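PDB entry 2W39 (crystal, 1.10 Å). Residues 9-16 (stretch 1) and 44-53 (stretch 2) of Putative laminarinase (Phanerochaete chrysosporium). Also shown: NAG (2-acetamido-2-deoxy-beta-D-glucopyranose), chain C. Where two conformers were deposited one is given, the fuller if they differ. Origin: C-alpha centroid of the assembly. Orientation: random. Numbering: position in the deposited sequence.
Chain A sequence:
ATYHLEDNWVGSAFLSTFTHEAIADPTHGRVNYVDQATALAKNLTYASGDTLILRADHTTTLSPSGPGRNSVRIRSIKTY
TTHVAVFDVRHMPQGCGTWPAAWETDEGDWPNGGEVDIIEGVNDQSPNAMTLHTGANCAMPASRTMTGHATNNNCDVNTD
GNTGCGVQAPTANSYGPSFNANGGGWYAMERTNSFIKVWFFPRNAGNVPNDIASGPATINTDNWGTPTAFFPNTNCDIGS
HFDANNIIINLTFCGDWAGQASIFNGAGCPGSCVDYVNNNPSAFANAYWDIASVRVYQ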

# COMPACT_ATOMS: atom_id res chain seq x y z
N TRP A 9 15.00 1.77 -6.78
CA TRP A 9 15.26 1.79 -5.35
C TRP A 9 15.41 0.38 -4.80
O TRP A 9 14.46 -0.41 -4.83
CB TRP A 9 14.15 2.53 -4.63
CG TRP A 9 13.92 3.96 -5.08
CD1 TRP A 9 14.86 4.93 -5.30
CD2 TRP A 9 12.65 4.57 -5.32
NE1 TRP A 9 14.24 6.10 -5.66
CE2 TRP A 9 12.88 5.91 -5.67
CE3 TRP A 9 11.33 4.09 -5.31
CZ2 TRP A 9 11.85 6.80 -5.97
CZ3 TRP A 9 10.31 4.97 -5.59
CH2 TRP A 9 10.57 6.31 -5.93
N VAL A 10 16.61 0.10 -4.29
CA VAL A 10 16.92 -1.17 -3.65
C VAL A 10 17.72 -0.89 -2.38
O VAL A 10 18.64 -0.06 -2.38
CB VAL A 10 17.79 -2.05 -4.60
CG1 VAL A 10 18.25 -3.34 -3.91
CG2 VAL A 10 17.01 -2.38 -5.89
N GLY A 11 17.37 -1.57 -1.29
CA GLY A 11 18.20 -1.53 -0.08
C GLY A 11 18.45 -0.13 0.44
O GLY A 11 17.52 0.64 0.65
N SER A 12 19.73 0.22 0.61
CA SER A 12 20.07 1.51 1.21
C SER A 12 19.61 2.72 0.38
O SER A 12 19.54 3.83 0.91
CB SER A 12 21.58 1.59 1.45
OG SER A 12 22.27 1.54 0.22
N ALA A 13 19.29 2.53 -0.90
CA ALA A 13 18.81 3.65 -1.72
C ALA A 13 17.63 4.36 -1.07
O ALA A 13 17.50 5.57 -1.18
CB ALA A 13 18.42 3.17 -3.12
N PHE A 14 16.76 3.59 -0.42
CA PHE A 14 15.56 4.17 0.17
C PHE A 14 15.88 5.22 1.24
O PHE A 14 15.07 6.11 1.48
CB PHE A 14 14.68 3.08 0.79
CG PHE A 14 13.98 2.21 -0.22
CD1 PHE A 14 12.74 2.60 -0.73
CD2 PHE A 14 14.54 1.01 -0.63
CE1 PHE A 14 12.06 1.78 -1.64
CE2 PHE A 14 13.88 0.18 -1.55
CZ PHE A 14 12.62 0.57 -2.06
N LEU A 15 17.06 5.11 1.86
CA LEU A 15 17.44 6.06 2.91
C LEU A 15 17.77 7.43 2.36
O LEU A 15 17.76 8.41 3.11
CB LEU A 15 18.60 5.52 3.76
CG LEU A 15 18.34 4.16 4.41
CD1 LEU A 15 19.56 3.73 5.23
CD2 LEU A 15 17.07 4.16 5.26
N SER A 16 18.06 7.55 1.07
CA SER A 16 18.28 8.88 0.50
C SER A 16 17.13 9.37 -0.36
O SER A 16 16.97 10.57 -0.55
CB SER A 16 19.60 8.96 -0.29
OG SER A 16 19.66 7.96 -1.28
N LEU A 44 13.81 -0.46 13.22
CA LEU A 44 12.48 -0.54 12.62
C LEU A 44 12.55 -0.38 11.10
O LEU A 44 11.65 -0.81 10.37
CB LEU A 44 11.56 0.50 13.22
CG LEU A 44 11.41 0.36 14.74
CD1 LEU A 44 10.52 1.45 15.26
CD2 LEU A 44 10.89 -1.02 15.15
N THR A 45 13.62 0.26 10.64
CA THR A 45 13.95 0.29 9.22
C THR A 45 15.33 -0.30 9.09
O THR A 45 16.25 0.07 9.85
CB THR A 45 13.94 1.72 8.69
OG1 THR A 45 12.59 2.19 8.76
CG2 THR A 45 14.44 1.82 7.23
N TYR A 46 15.49 -1.22 8.15
CA TYR A 46 16.75 -1.89 7.89
C TYR A 46 16.88 -1.88 6.37
O TYR A 46 16.00 -2.39 5.69
CB TYR A 46 16.69 -3.31 8.45
CG TYR A 46 17.90 -4.16 8.16
CD1 TYR A 46 19.05 -4.04 8.93
CD2 TYR A 46 17.89 -5.09 7.13
CE1 TYR A 46 20.17 -4.82 8.68
CE2 TYR A 46 19.01 -5.88 6.87
CZ TYR A 46 20.14 -5.74 7.65
OH TYR A 46 21.26 -6.50 7.42
N ALA A 47 17.95 -1.29 5.84
CA ALA A 47 18.03 -1.01 4.38
C ALA A 47 19.45 -1.26 3.90
O ALA A 47 20.30 -0.35 3.96
CB ALA A 47 17.58 0.42 4.06
N SER A 48 19.69 -2.48 3.42
CA SER A 48 21.04 -2.96 3.07
C SER A 48 21.01 -4.19 2.15
O SER A 48 20.13 -5.05 2.25
CB SER A 48 21.82 -3.28 4.34
OG SER A 48 23.20 -3.42 4.08
N GLY A 49 22.00 -4.28 1.26
CA GLY A 49 22.02 -5.34 0.24
C GLY A 49 20.83 -5.17 -0.68
O GLY A 49 20.55 -4.06 -1.13
N ASP A 50 20.09 -6.25 -0.93
CA ASP A 50 18.88 -6.18 -1.76
C ASP A 50 17.60 -6.28 -0.93
O ASP A 50 16.60 -6.84 -1.38
CB ASP A 50 18.92 -7.23 -2.90
CG ASP A 50 18.82 -8.65 -2.39
OD1 ASP A 50 19.07 -8.91 -1.20
OD2 ASP A 50 18.50 -9.53 -3.22
N THR A 51 17.64 -5.73 0.28
CA THR A 51 16.52 -5.82 1.21
C THR A 51 16.23 -4.48 1.89
O THR A 51 17.13 -3.80 2.39
CB THR A 51 16.83 -6.87 2.30
OG1 THR A 51 16.94 -8.15 1.68
CG2 THR A 51 15.72 -6.93 3.33
N LEU A 52 14.94 -4.14 1.91
CA LEU A 52 14.42 -3.10 2.78
C LEU A 52 13.41 -3.76 3.70
O LEU A 52 12.43 -4.36 3.23
CB LEU A 52 13.74 -2.01 1.97
CG LEU A 52 13.04 -0.91 2.77
CD1 LEU A 52 14.03 0.01 3.42
CD2 LEU A 52 12.01 -0.13 1.92
N ILE A 53 13.65 -3.64 5.01
CA ILE A 53 12.67 -4.05 6.00
C ILE A 53 12.09 -2.82 6.68
O ILE A 53 12.84 -1.91 7.09
CB ILE A 53 13.31 -4.94 7.11
CG1 ILE A 53 14.04 -6.16 6.54
CG2 ILE A 53 12.31 -5.30 8.22
CD1 ILE A 53 13.16 -7.04 5.77
C1 NAG C . 17.91 -5.58 12.42
C2 NAG C . 18.77 -6.64 13.12
C3 NAG C . 19.19 -7.77 12.17
C4 NAG C . 18.03 -8.25 11.30
C5 NAG C . 17.37 -7.05 10.63
C6 NAG C . 16.23 -7.48 9.69
C7 NAG C . 20.45 -6.11 14.88
C8 NAG C . 21.77 -5.44 15.12
N2 NAG C . 19.98 -6.01 13.64
O3 NAG C . 19.72 -8.86 12.88
O4 NAG C . 18.52 -9.15 10.33
O5 NAG C . 16.88 -6.19 11.65
O6 NAG C . 15.19 -8.11 10.41
O7 NAG C . 19.88 -6.71 15.80
O HOH W 1 21.70 -1.59 -0.47

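This is a small contact of backbone packing and apolar side chains in which a loop running into a helix lies against a β-hairpin, with no direct hydrogen bond between the two and a single water joining their backbones. The hairpin is held by its own backbone bonds: Tyr46 and Ile53 exchange backbone hydrogen bonds, as do Ser48 and Thr51, whose pair closes a type II' turn. Gly49 has the positive phi (64°) expected at the second position of that turn, a conformation that favours glycine.

The nearest pair of CA atoms across the contact is Gly11 CA and Ser48 CA, 4.5 Å apart. Gly11 also has a positive phi, and here packing adds a second demand: an ideal CB would point at the hairpin and sit 2.2 Å from Gly49 O, a clash. Without it, Gly11 CA reaches 3.5 Å from Thr51 O in a CA-H...O contact with an angle of 158° at the hydrogen. Ser12 N lies 3.4 Å from Ala47 O, but the angle is too poor for a hydrogen bond. Instead Ser12 N donates to water 1 (2.9 Å from N to the water O), and that water donates to Gly49 O (2.8 Å from the water O), so both polar groups are satisfied across the gap.

Side chains on alternate strand residues, Thr45 and Ala47, point toward the loop and helix, while Tyr46 turns away and offers a ring face to NAG, with Tyr46 CG 3.8 Å from NAG C5. Ala47 CB lies 3.4 Å from Gly11 O, and also 3.8 Å from Leu15 CG. Leu15 CD2 extends to Thr45 CG2 at 4.0 Å. Deeper in, Leu52 CD2 sits 3.7 Å from Phe14 CG and almost directly over the ring centre, 8° off the normal, a CH-pi contact between buried residues.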